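Side-chain contacts in conserved hypothetical protein (Nitrosomonas europaea, PDB 1XFS), which is of unknown function but belongs to the AHA1 family, with a Bet v 1-like domain related to that of activators of the Hsp90 ATPase: residues G28-E33 and V51-G56; W38-P41 and S45-D48; V62-D65 and N69-P72; C76-T81 and R85-S90; A133-P138 and K142-M147. All blocks are in the same frame, centred on the assembly; numbering follows the deposited sequence.

Contact 1 of 5, residues G28-E33 and V51-G56; sequences GLTEPE and VDLRPG
Thr30 and Pro32 stand at the elbow between helices 22-30 and 32-35, the short helical pair of a Bet v 1-like fold, and there they meet Val51, the last residue of edge strand 45-51, and Leu53 in the loop that follows. No hydrogen bond joins the two segments, so the contact is a worked example of fit by shape alone, with 189 Å² buried in all. Two neighbouring patches make it up. In the first, both methyls of Leu53 lie obliquely against the carbon side of Thr30: Leu53 CD2 lies 3.6 Å from Thr30 CB, and Leu53 CD1 lies 3.7 Å from Thr30 CG2. The threonine torsion (chi1 61°) sets OG1 between the backbone N and the carbonyl carbon, where the hydroxyl bonds back to Trp26 O within the helix and the carbon side is left to the leucine. In the second patch the ring corner Pro32 CG comes against the branch point of valine, 3.6 Å from Val51 CB and equally near Val51 CG2. The other methyl, Val51 CG1, sits 3.6 Å from Thr30 O, so the valine reaches both patches. Leu53 is presented by an inverse gamma turn centred on it, closed by a weak bond from Arg54 N to Asp52 O. Across the base of this turn a salt bridge joins Arg54 NE to Asp52 OD1 at 2.9 Å. Leu53 also touches Phe77, Val80 and Leu86, and Thr30 touches Leu86. The contact thus closes the short helices over one end of the curved sheet, as in the helix-grip fold.

Contact 2 of 5, residues W38-P41 and S45-D48; sequences WFVP and SISD
Val40 and Ser45 mark the nearest backbone approach, with CA atoms 6.0 Å apart, where the loop after helix 32-35 doubles back past the start of edge strand 45-51 without a hydrogen bond between the two segments. Side chains from the loop therefore do the joining, and Ile46 is the one that meets two of them. Its outer methyl, Ile46 CD1, presses chiefly on the root of the phenylalanine, 3.5 Å from Phe39 CB, and only grazes the ring at CD2. One bond further in, Ile46 CG1 lies 3.7 Å from Val40 CG2. The isoleucine can serve both because CD1 lies anti to CA (chi2 -179°), so that CG1 faces the valine and CD1 continues to Phe39. Val40 sends the same methyl, CG2, over the strand backbone, where it rests 3.5 Å from Ser45 CA; this is side chain on main chain, since the serine's own CB points away. Phe39 is turned back on its neighbour, with CD1 4.1 Å above the plane of the Trp38 ring and displaced toward the rim. Beyond the segments, Phe39 meets the ring of Phe59, and Val40 O accepts a hydrogen bond from Gln159 NE2 of the long helix 149-167. At Ser47 the strand turns a corner, and both Ser47 and Asp48 make backbone bonds with Val62 of the neighbouring strand. The loop is thereby held between the edge strand and the C-terminal helix, whose passage across a curved antiparallel sheet defines the helix-grip fold.

Contact 3 of 5, residues V62-D65 and N69-P72; sequences VMQD and NKFP
Asp65 and Asn69 face each other across the closed end of a beta hairpin, with the carboxylate and amide planes turned 78° apart. The two ends of the carboxylate take different N-H groups. Asp65 OD2 receives Asn69 ND2 at 3.1 Å on its syn lone pair, the acceptor lying nearly in the amide plane, while Asp65 OD1 is met from above the carboxylate plane by Asn69 N at 2.8 Å. The aspartate bends over the turn because its CG lies between the backbone N and the carbonyl carbon (chi1 60°). In the same pair, Asp65 N bonds to Asn69 O. With only an alanine's methyl here, Asn69 N and ND2 would probably lose their acceptors and the amide be free to swing away from the turn. The ring of Phe71 stands with its edge to the carboxylate, CE1 being 3.2 Å from Asp65 OD2. On the same face as Phe71, Met63 (a selenomethionine) turns its far end away toward Val40. On the other face, Gln64 and Lys70 cross, and Lys70 NZ reaches Gln64 OE1 at 2.8 Å in the plane of the amide carbonyl. A final bend in the lysine (chi4 -59°) brings NZ round; the ammonium also bonds to Ser47 OG on edge strand 45-51. At the root of the lysine, Val62 CG1 lies against Lys70 CB. Met63 and Phe71, the hydrogen-bonded pair, exchange two backbone bonds, the shorter running 2.7 Å from Phe71 N to Met63 O. This is an antiparallel beta hairpin whose five-residue loop, 65-69, is braced by its first residue's side chain.

Contact 4 of 5, residues C76-T81 and R85-S90; sequences CFLEVT and RLIWTS
Phe77, Leu86 and Trp88 form the apolar centre on one face of the antiparallel pair: Phe77 CD1 lies 3.9 Å from Leu86 CD1 and 3.8 Å from Trp88 CB. Val80 adds CG2 alongside Leu86 CD1, and Phe59 meets the rings of Phe77 and Trp88. On the opposite face, Leu78 CD1 rests 3.7 Å from Thr89 CG2 and also touches Ile87 CG2; Tyr96 of the second subunit packs on Leu78 and Ile87. Leu78 N bonds to Ile87 O at 2.8 Å, and Glu79 N reaches the same oxygen only weakly. At the polar edge, Glu79, with CG anti to the backbone N (chi1 178°) and the chain straight beyond it, brings OE1 to two donors: Arg85 NH1 comes in on the syn lone pair at 3.0 Å, and Thr81 OG1 gives its proton to the anti one at 2.7 Å. Carboxylate and guanidinium planes are 51° apart, and the salt bridge is one pair, NH1 to OE1. A leucine in place of Glu79 would probably leave Arg85 NH1 without its carboxylate mate and the Thr81 hydroxyl free to turn. Leu78 and Glu79, both facing Ile87, make a classic beta bulge in a hairpin of the curved sheet.

Contact 5 of 5, residues A133-P138 and K142-M147; sequences AMHNTP and KLHEEM
His135 and His144 make the main polar link of this contact, a hydrogen bond of 2.7 Å between His135 NE2 and His144 ND1 that is close to straight (164°). The rings meet rim to rim, each offering an edge and neither covering the other's face, with planes 82° apart. Histidine torsions aim them: His144 swings CG roughly opposite its backbone N (chi1 -152°), which carries ND1 off the helix toward the strand end. The second hydrogen bond is main-chain, Lys142 N to Pro138 O at 2.8 Å, the usual link across four residues in the first turn of helix 138-145. Just before that turn, Thr137 is the N-cap, its hydroxyl making a weak bond to Gln140 N. Apolar contact is slight: Ala133 CB comes within 4.4 Å of His144 CE1, while Leu12 touches both histidines and Phe149 meets the His144 ring edge to face. Across the dimer, Arg97 of the second subunit donates to His135 O. His135 ND1 is itself bonded to Leu10 O, and because a backbone carbonyl can only accept, ND1 must be the donor there; if the ring is neutral, its NE2 probably accepts from His144 ND1, though the geometry of that bond does not settle it. Held at both nitrogens, the His135 ring is fixed in its rotation, and the helix is tied through it by a directional bond to the ends of strands 11-18 and 127-134.

Overall arrangement
Four of the contacts fall into two close pairs, each with centres about 9 Å apart. Contacts 1 and 4 join where Gly56 N bonds to Phe77 O, so the loop after strand 45-51 leans on the bulged hairpin. Contacts 2 and 3 join through neighbouring strands 45-51 and 58-64, with Val40 CG1 packed 3.5 Å from Met63 CE. Strand 70-81 runs through contacts 3 and 4, whose centres lie about 22 Å apart, and the Gly28-Trp38 hydrogen bond ties contact 1 to contact 2. Contact 5 is separate, its nearest atoms about 6 Å from contact 4; both of these touch the second subunit. Together the five trace one helix-grip domain from hairpin tip to dimer interface.

Contact 1 of 5, residues G28-E33 and V51-G56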
# COMPACT_ATOMS: atom_id res chain seq x y z
N GLY A 28 -11.59 2.98 19.21
CA GLY A 28 -10.40 3.67 19.67
C GLY A 28 -9.31 3.73 18.62
O GLY A 28 -8.56 4.70 18.54
N LEU A 29 -9.23 2.70 17.79
CA LEU A 29 -8.22 2.64 16.74
C LEU A 29 -8.56 3.43 15.48
O LEU A 29 -7.67 3.75 14.70
CB LEU A 29 -7.99 1.18 16.33
CG LEU A 29 -7.22 0.33 17.33
CD1 LEU A 29 -7.43 -1.14 17.01
CD2 LEU A 29 -5.74 0.69 17.28
N THR A 30 -9.83 3.75 15.31
CA THR A 30 -10.28 4.42 14.10
C THR A 30 -10.92 5.80 14.19
O THR A 30 -11.11 6.46 13.16
CB THR A 30 -11.24 3.50 13.35
OG1 THR A 30 -12.38 3.23 14.19
CG2 THR A 30 -10.55 2.17 13.03
N GLU A 31 -11.27 6.25 15.39
CA GLU A 31 -11.90 7.56 15.54
C GLU A 31 -10.91 8.62 16.00
O GLU A 31 -10.34 8.54 17.09
CB GLU A 31 -13.06 7.47 16.54
CG GLU A 31 -14.17 6.51 16.10
CD GLU A 31 -15.37 6.52 17.04
OE1 GLU A 31 -16.25 5.64 16.89
OE2 GLU A 31 -15.44 7.41 17.91
N PRO A 32 -10.69 9.65 15.16
CA PRO A 32 -9.76 10.74 15.48
C PRO A 32 -9.93 11.31 16.90
O PRO A 32 -8.96 11.51 17.61
CB PRO A 32 -10.04 11.77 14.39
CG PRO A 32 -10.40 10.90 13.21
CD PRO A 32 -11.32 9.86 13.85
N GLU A 33 -11.18 11.56 17.30
CA GLU A 33 -11.46 12.10 18.62
C GLU A 33 -10.89 11.25 19.75
O GLU A 33 -10.58 11.75 20.83
CB GLU A 33 -12.97 12.28 18.82
CG GLU A 33 -13.54 13.53 18.15
CD GLU A 33 -13.17 14.81 18.88
OE1 GLU A 33 -13.76 15.08 19.95
OE2 GLU A 33 -12.29 15.54 18.40
N VAL A 51 -8.76 11.23 9.65
CA VAL A 51 -8.91 9.83 9.24
C VAL A 51 -10.00 9.63 8.19
O VAL A 51 -11.14 10.03 8.38
CB VAL A 51 -9.25 8.94 10.47
CG1 VAL A 51 -9.71 7.55 10.01
CG2 VAL A 51 -8.04 8.81 11.38
N ASP A 52 -9.63 9.01 7.06
CA ASP A 52 -10.58 8.66 6.00
C ASP A 52 -10.44 7.14 6.04
O ASP A 52 -9.54 6.57 5.40
CB ASP A 52 -10.13 9.22 4.64
CG ASP A 52 -11.09 8.87 3.50
OD1 ASP A 52 -10.77 9.17 2.33
OD2 ASP A 52 -12.17 8.31 3.77
N LEU A 53 -11.32 6.49 6.80
CA LEU A 53 -11.26 5.04 7.03
C LEU A 53 -11.73 4.14 5.90
O LEU A 53 -12.86 3.64 5.90
CB LEU A 53 -12.02 4.70 8.32
CG LEU A 53 -11.74 3.34 8.96
CD1 LEU A 53 -10.32 3.29 9.50
CD2 LEU A 53 -12.73 3.11 10.09
N ARG A 54 -10.84 3.93 4.94
CA ARG A 54 -11.10 3.10 3.78
C ARG A 54 -9.77 2.85 3.11
O ARG A 54 -8.82 3.61 3.30
CB ARG A 54 -12.03 3.82 2.79
CG ARG A 54 -11.44 5.12 2.25
CD ARG A 54 -12.37 5.80 1.25
NE ARG A 54 -11.78 7.03 0.71
CZ ARG A 54 -10.74 7.06 -0.12
NH1 ARG A 54 -10.17 5.93 -0.52
NH2 ARG A 54 -10.26 8.22 -0.55
N PRO A 55 -9.66 1.76 2.34
CA PRO A 55 -8.42 1.44 1.63
C PRO A 55 -8.13 2.62 0.69
O PRO A 55 -9.01 3.03 -0.08
CB PRO A 55 -8.78 0.17 0.87
CG PRO A 55 -9.74 -0.51 1.80
CD PRO A 55 -10.61 0.64 2.26
N GLY A 56 -6.92 3.16 0.76
CA GLY A 56 -6.57 4.30 -0.06
C GLY A 56 -6.85 5.62 0.64
O GLY A 56 -6.54 6.69 0.11

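Contact 2 of 5, residues W38-P41 and S45-D48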
# COMPACT_ATOMS: atom_id res chain seq x y z
N TRP A 38 -4.49 8.88 22.83
CA TRP A 38 -3.70 7.71 23.22
C TRP A 38 -2.64 7.25 22.23
O TRP A 38 -1.68 6.58 22.61
CB TRP A 38 -4.63 6.51 23.48
CG TRP A 38 -5.20 5.92 22.21
CD1 TRP A 38 -6.39 6.26 21.61
CD2 TRP A 38 -4.60 4.92 21.38
NE1 TRP A 38 -6.55 5.53 20.46
CE2 TRP A 38 -5.47 4.70 20.29
CE3 TRP A 38 -3.40 4.19 21.44
CZ2 TRP A 38 -5.19 3.77 19.27
CZ3 TRP A 38 -3.12 3.27 20.44
CH2 TRP A 38 -4.01 3.07 19.36
N PHE A 39 -2.82 7.62 20.96
CA PHE A 39 -1.92 7.21 19.88
C PHE A 39 -0.44 7.47 20.10
O PHE A 39 0.40 6.73 19.59
CB PHE A 39 -2.38 7.88 18.57
CG PHE A 39 -1.85 7.22 17.34
CD1 PHE A 39 -2.19 5.91 17.02
CD2 PHE A 39 -1.03 7.93 16.46
CE1 PHE A 39 -1.72 5.31 15.85
CE2 PHE A 39 -0.56 7.34 15.29
CZ PHE A 39 -0.90 6.03 14.98
N VAL A 40 -0.11 8.51 20.86
CA VAL A 40 1.28 8.81 21.15
C VAL A 40 1.49 8.75 22.66
O VAL A 40 0.60 9.13 23.44
CB VAL A 40 1.70 10.21 20.63
CG1 VAL A 40 1.63 10.23 19.11
CG2 VAL A 40 0.81 11.29 21.22
N PRO A 41 2.64 8.25 23.10
CA PRO A 41 2.96 8.14 24.52
C PRO A 41 3.30 9.50 25.14
O PRO A 41 4.16 10.21 24.62
CB PRO A 41 4.15 7.19 24.53
CG PRO A 41 4.85 7.54 23.25
CD PRO A 41 3.71 7.65 22.28
N SER A 45 2.01 14.48 22.47
CA SER A 45 0.59 14.68 22.24
C SER A 45 0.28 14.81 20.76
O SER A 45 1.20 14.85 19.93
CB SER A 45 0.12 15.95 22.97
OG SER A 45 0.83 17.09 22.51
N ILE A 46 -1.00 14.85 20.43
CA ILE A 46 -1.43 14.98 19.04
C ILE A 46 -2.12 16.33 18.83
O ILE A 46 -3.11 16.64 19.49
CB ILE A 46 -2.41 13.87 18.65
CG1 ILE A 46 -1.71 12.51 18.76
CG2 ILE A 46 -2.92 14.09 17.23
CD1 ILE A 46 -2.57 11.33 18.38
N SER A 47 -1.58 17.12 17.91
CA SER A 47 -2.10 18.45 17.60
C SER A 47 -3.19 18.42 16.55
O SER A 47 -3.96 19.37 16.41
CB SER A 47 -0.96 19.35 17.12
OG SER A 47 0.14 19.31 18.02
N ASP A 48 -3.26 17.32 15.80
CA ASP A 48 -4.27 17.18 14.76
C ASP A 48 -4.30 15.73 14.31
O ASP A 48 -3.30 15.02 14.36
CB ASP A 48 -3.94 18.08 13.57
CG ASP A 48 -5.15 18.35 12.68
OD1 ASP A 48 -4.98 19.02 11.64
OD2 ASP A 48 -6.26 17.91 13.03

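Contact 3 of 5, residues V62-D65 and N69-P72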
# COMPACT_ATOMS: atom_id res chain seq x y z
N VAL A 62 -0.59 14.96 13.48
CA VAL A 62 0.47 15.92 13.78
C VAL A 62 0.89 15.63 15.21
O VAL A 62 0.12 15.82 16.14
CB VAL A 62 -0.00 17.38 13.68
CG1 VAL A 62 1.14 18.31 14.07
CG2 VAL A 62 -0.47 17.68 12.27
N MSE A 63 2.12 15.14 15.36
CA MSE A 63 2.67 14.82 16.66
C MSE A 63 3.51 15.96 17.21
O MSE A 63 4.25 16.61 16.48
CB MSE A 63 3.53 13.56 16.56
CG MSE A 63 2.76 12.31 16.17
SE MSE A 63 3.95 10.85 15.76
CE MSE A 63 4.70 10.57 17.52
N GLN A 64 3.38 16.21 18.51
CA GLN A 64 4.15 17.26 19.16
C GLN A 64 4.96 16.64 20.29
O GLN A 64 4.42 15.93 21.14
CB GLN A 64 3.21 18.33 19.73
CG GLN A 64 3.94 19.54 20.31
CD GLN A 64 2.99 20.60 20.85
OE1 GLN A 64 2.22 21.20 20.10
NE2 GLN A 64 3.03 20.83 22.16
N ASP A 65 6.27 16.87 20.27
CA ASP A 65 7.14 16.32 21.30
C ASP A 65 7.16 17.25 22.51
O ASP A 65 6.61 18.34 22.47
CB ASP A 65 8.56 16.09 20.77
CG ASP A 65 9.24 17.36 20.27
OD1 ASP A 65 8.89 18.45 20.75
OD2 ASP A 65 10.14 17.25 19.42
N ASN A 69 8.09 20.75 19.33
CA ASN A 69 8.22 20.57 17.89
C ASN A 69 7.05 19.75 17.35
O ASN A 69 6.63 18.78 17.97
CB ASN A 69 9.53 19.85 17.56
CG ASN A 69 10.75 20.60 18.07
OD1 ASN A 69 10.93 21.78 17.76
ND2 ASN A 69 11.58 19.92 18.85
N LYS A 70 6.54 20.17 16.20
CA LYS A 70 5.42 19.48 15.56
C LYS A 70 5.93 18.67 14.37
O LYS A 70 6.74 19.16 13.58
CB LYS A 70 4.38 20.48 15.07
CG LYS A 70 3.62 21.22 16.16
CD LYS A 70 2.48 22.02 15.55
CE LYS A 70 1.67 22.75 16.60
NZ LYS A 70 1.08 21.81 17.59
N PHE A 71 5.43 17.45 14.24
CA PHE A 71 5.83 16.59 13.13
C PHE A 71 4.61 16.04 12.41
O PHE A 71 3.95 15.12 12.90
CB PHE A 71 6.71 15.44 13.64
CG PHE A 71 7.91 15.88 14.42
CD1 PHE A 71 7.81 16.19 15.77
CD2 PHE A 71 9.15 16.01 13.80
CE1 PHE A 71 8.92 16.61 16.50
CE2 PHE A 71 10.28 16.43 14.52
CZ PHE A 71 10.16 16.73 15.87
N PRO A 72 4.27 16.61 11.24
CA PRO A 72 3.12 16.14 10.48
C PRO A 72 3.42 14.75 9.90
O PRO A 72 4.46 14.56 9.26
CB PRO A 72 2.97 17.20 9.40
CG PRO A 72 4.39 17.63 9.16
CD PRO A 72 4.91 17.76 10.57

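Contact 4 of 5, residues C76-T81 and R85-S90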
# COMPACT_ATOMS: atom_id res chain seq x y z
N CYS A 76 -1.38 5.99 4.71
CA CYS A 76 -2.49 5.50 3.88
C CYS A 76 -3.03 4.18 4.43
O CYS A 76 -2.26 3.29 4.76
CB CYS A 76 -1.97 5.29 2.45
SG CYS A 76 -3.20 4.83 1.22
N PHE A 77 -4.35 4.05 4.52
CA PHE A 77 -4.93 2.79 4.98
C PHE A 77 -4.87 1.78 3.82
O PHE A 77 -5.07 2.14 2.67
CB PHE A 77 -6.38 2.99 5.43
CG PHE A 77 -6.51 3.70 6.75
CD1 PHE A 77 -6.09 3.09 7.93
CD2 PHE A 77 -7.01 5.00 6.80
CE1 PHE A 77 -6.16 3.78 9.16
CE2 PHE A 77 -7.08 5.70 8.02
CZ PHE A 77 -6.66 5.08 9.19
N LEU A 78 -4.57 0.53 4.14
CA LEU A 78 -4.47 -0.51 3.13
C LEU A 78 -5.56 -1.57 3.27
O LEU A 78 -6.00 -2.15 2.29
CB LEU A 78 -3.11 -1.18 3.20
CG LEU A 78 -1.92 -0.24 3.04
CD1 LEU A 78 -0.62 -1.03 3.22
CD2 LEU A 78 -1.95 0.42 1.66
N GLU A 79 -5.96 -1.83 4.51
CA GLU A 79 -7.01 -2.80 4.78
C GLU A 79 -7.81 -2.33 5.99
O GLU A 79 -7.23 -1.89 6.99
CB GLU A 79 -6.45 -4.20 5.06
CG GLU A 79 -7.55 -5.21 5.39
CD GLU A 79 -7.04 -6.59 5.76
OE1 GLU A 79 -7.76 -7.31 6.47
OE2 GLU A 79 -5.93 -6.97 5.32
N VAL A 80 -9.12 -2.42 5.87
CA VAL A 80 -10.02 -2.05 6.95
C VAL A 80 -11.05 -3.15 7.05
O VAL A 80 -12.04 -3.17 6.31
CB VAL A 80 -10.75 -0.71 6.66
CG1 VAL A 80 -11.63 -0.34 7.85
CG2 VAL A 80 -9.73 0.40 6.41
N THR A 81 -10.81 -4.10 7.95
CA THR A 81 -11.72 -5.21 8.15
C THR A 81 -12.30 -4.96 9.54
O THR A 81 -11.65 -5.21 10.55
CB THR A 81 -10.96 -6.55 8.04
OG1 THR A 81 -10.32 -6.62 6.76
CG2 THR A 81 -11.90 -7.73 8.17
N ARG A 85 -9.15 -6.38 11.54
CA ARG A 85 -7.81 -6.02 11.08
C ARG A 85 -7.72 -4.63 10.47
O ARG A 85 -8.54 -4.23 9.66
CB ARG A 85 -7.32 -7.06 10.06
CG ARG A 85 -5.86 -6.89 9.68
CD ARG A 85 -5.40 -7.87 8.60
NE ARG A 85 -5.40 -9.25 9.05
CZ ARG A 85 -6.40 -10.11 8.84
NH1 ARG A 85 -7.49 -9.73 8.19
NH2 ARG A 85 -6.31 -11.36 9.29
N LEU A 86 -6.70 -3.89 10.90
CA LEU A 86 -6.46 -2.55 10.39
C LEU A 86 -5.00 -2.50 9.95
O LEU A 86 -4.10 -2.87 10.69
CB LEU A 86 -6.69 -1.51 11.49
CG LEU A 86 -6.60 -0.05 11.05
CD1 LEU A 86 -7.67 0.25 10.00
CD2 LEU A 86 -6.78 0.84 12.27
N ILE A 87 -4.78 -2.05 8.72
CA ILE A 87 -3.43 -1.95 8.20
C ILE A 87 -3.23 -0.59 7.57
O ILE A 87 -4.05 -0.16 6.76
CB ILE A 87 -3.13 -3.01 7.11
CG1 ILE A 87 -3.32 -4.43 7.67
CG2 ILE A 87 -1.70 -2.83 6.58
CD1 ILE A 87 -2.98 -5.55 6.67
N TRP A 88 -2.17 0.11 7.97
CA TRP A 88 -1.87 1.41 7.38
C TRP A 88 -0.37 1.46 7.13
O TRP A 88 0.39 0.71 7.75
CB TRP A 88 -2.33 2.57 8.28
CG TRP A 88 -1.63 2.67 9.60
CD1 TRP A 88 -0.44 3.29 9.86
CD2 TRP A 88 -2.09 2.14 10.85
NE1 TRP A 88 -0.13 3.18 11.19
CE2 TRP A 88 -1.12 2.48 11.82
CE3 TRP A 88 -3.22 1.42 11.24
CZ2 TRP A 88 -1.25 2.11 13.16
CZ3 TRP A 88 -3.35 1.05 12.58
CH2 TRP A 88 -2.37 1.40 13.52
N THR A 89 0.05 2.31 6.21
CA THR A 89 1.46 2.41 5.91
C THR A 89 1.91 3.85 5.76
O THR A 89 1.12 4.72 5.41
CB THR A 89 1.80 1.66 4.59
OG1 THR A 89 3.21 1.70 4.36
CG2 THR A 89 1.08 2.30 3.39
N SER A 90 3.18 4.12 6.06
CA SER A 90 3.70 5.47 5.89
C SER A 90 4.51 5.52 4.60
O SER A 90 5.07 6.55 4.26
CB SER A 90 4.55 5.89 7.11
OG SER A 90 5.65 5.04 7.31

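Contact 5 of 5, residues A133-P138 and K142-M147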
# COMPACT_ATOMS: atom_id res chain seq x y z
N ALA A 133 4.85 -4.10 13.34
CA ALA A 133 5.39 -3.00 12.55
C ALA A 133 6.37 -3.62 11.57
O ALA A 133 7.36 -4.24 11.98
CB ALA A 133 6.09 -1.98 13.45
N MSE A 134 6.07 -3.48 10.28
CA MSE A 134 6.90 -4.04 9.21
C MSE A 134 7.86 -3.00 8.67
O MSE A 134 7.46 -1.88 8.36
CB MSE A 134 6.01 -4.54 8.07
CG MSE A 134 4.96 -5.55 8.48
SE MSE A 134 3.79 -5.93 6.97
CE MSE A 134 4.89 -7.18 6.08
N HIS A 135 9.13 -3.37 8.56
CA HIS A 135 10.15 -2.46 8.05
C HIS A 135 10.73 -2.96 6.73
O HIS A 135 10.53 -4.11 6.37
CB HIS A 135 11.26 -2.28 9.08
CG HIS A 135 10.76 -1.86 10.42
ND1 HIS A 135 10.33 -2.77 11.36
CD2 HIS A 135 10.55 -0.63 10.95
CE1 HIS A 135 9.87 -2.12 12.42
NE2 HIS A 135 9.99 -0.82 12.19
N ASN A 136 11.46 -2.09 6.03
CA ASN A 136 12.03 -2.47 4.75
C ASN A 136 13.40 -3.12 4.83
O ASN A 136 13.77 -3.89 3.94
CB ASN A 136 12.07 -1.25 3.80
CG ASN A 136 12.72 -0.02 4.42
OD1 ASN A 136 12.39 1.12 4.06
ND2 ASN A 136 13.66 -0.23 5.34
N THR A 137 14.13 -2.86 5.91
CA THR A 137 15.47 -3.42 6.08
C THR A 137 15.77 -3.70 7.55
O THR A 137 15.13 -3.15 8.44
CB THR A 137 16.54 -2.45 5.56
OG1 THR A 137 16.41 -1.20 6.27
CG2 THR A 137 16.37 -2.20 4.07
N PRO A 138 16.76 -4.57 7.82
CA PRO A 138 17.11 -4.89 9.20
C PRO A 138 17.58 -3.64 9.95
O PRO A 138 17.29 -3.47 11.14
CB PRO A 138 18.23 -5.92 9.04
CG PRO A 138 17.89 -6.60 7.75
CD PRO A 138 17.50 -5.43 6.87
N LYS A 142 16.12 -2.35 13.42
CA LYS A 142 17.01 -2.11 14.55
C LYS A 142 16.88 -0.67 15.04
O LYS A 142 16.83 -0.41 16.24
CB LYS A 142 18.46 -2.40 14.13
CG LYS A 142 19.49 -2.29 15.24
CD LYS A 142 19.29 -3.34 16.31
CE LYS A 142 20.41 -3.29 17.34
NZ LYS A 142 20.25 -4.35 18.38
N LEU A 143 16.80 0.26 14.09
CA LEU A 143 16.66 1.68 14.41
C LEU A 143 15.39 1.94 15.21
O LEU A 143 15.39 2.72 16.16
CB LEU A 143 16.65 2.51 13.13
CG LEU A 143 16.48 4.03 13.32
CD1 LEU A 143 17.65 4.58 14.13
CD2 LEU A 143 16.40 4.71 11.96
N HIS A 144 14.30 1.29 14.81
CA HIS A 144 13.02 1.47 15.50
C HIS A 144 13.15 0.97 16.94
O HIS A 144 12.57 1.55 17.86
CB HIS A 144 11.90 0.72 14.77
CG HIS A 144 10.55 1.33 14.95
ND1 HIS A 144 9.43 0.87 14.28
CD2 HIS A 144 10.13 2.36 15.72
CE1 HIS A 144 8.38 1.60 14.63
NE2 HIS A 144 8.78 2.51 15.50
N GLU A 145 13.91 -0.11 17.13
CA GLU A 145 14.12 -0.65 18.46
C GLU A 145 14.86 0.37 19.32
O GLU A 145 14.52 0.59 20.47
CB GLU A 145 14.93 -1.95 18.39
CG GLU A 145 14.16 -3.15 17.87
CD GLU A 145 14.99 -4.42 17.90
OE1 GLU A 145 15.62 -4.69 18.94
OE2 GLU A 145 15.00 -5.16 16.90
N GLU A 146 15.88 0.98 18.73
CA GLU A 146 16.68 1.98 19.43
C GLU A 146 15.88 3.27 19.58
O GLU A 146 16.34 4.23 20.21
CB GLU A 146 17.96 2.27 18.65
CG GLU A 146 18.70 1.01 18.22
CD GLU A 146 19.93 1.31 17.38
OE1 GLU A 146 19.80 2.07 16.40
OE2 GLU A 146 21.01 0.79 17.70
N MSE A 147 14.70 3.29 18.99
CA MSE A 147 13.83 4.46 19.04
C MSE A 147 12.79 4.30 20.15
O MSE A 147 11.99 5.21 20.39
CB MSE A 147 13.14 4.66 17.69
CG MSE A 147 12.86 6.10 17.33
SE MSE A 147 14.49 7.06 16.92
CE MSE A 147 14.67 6.56 15.07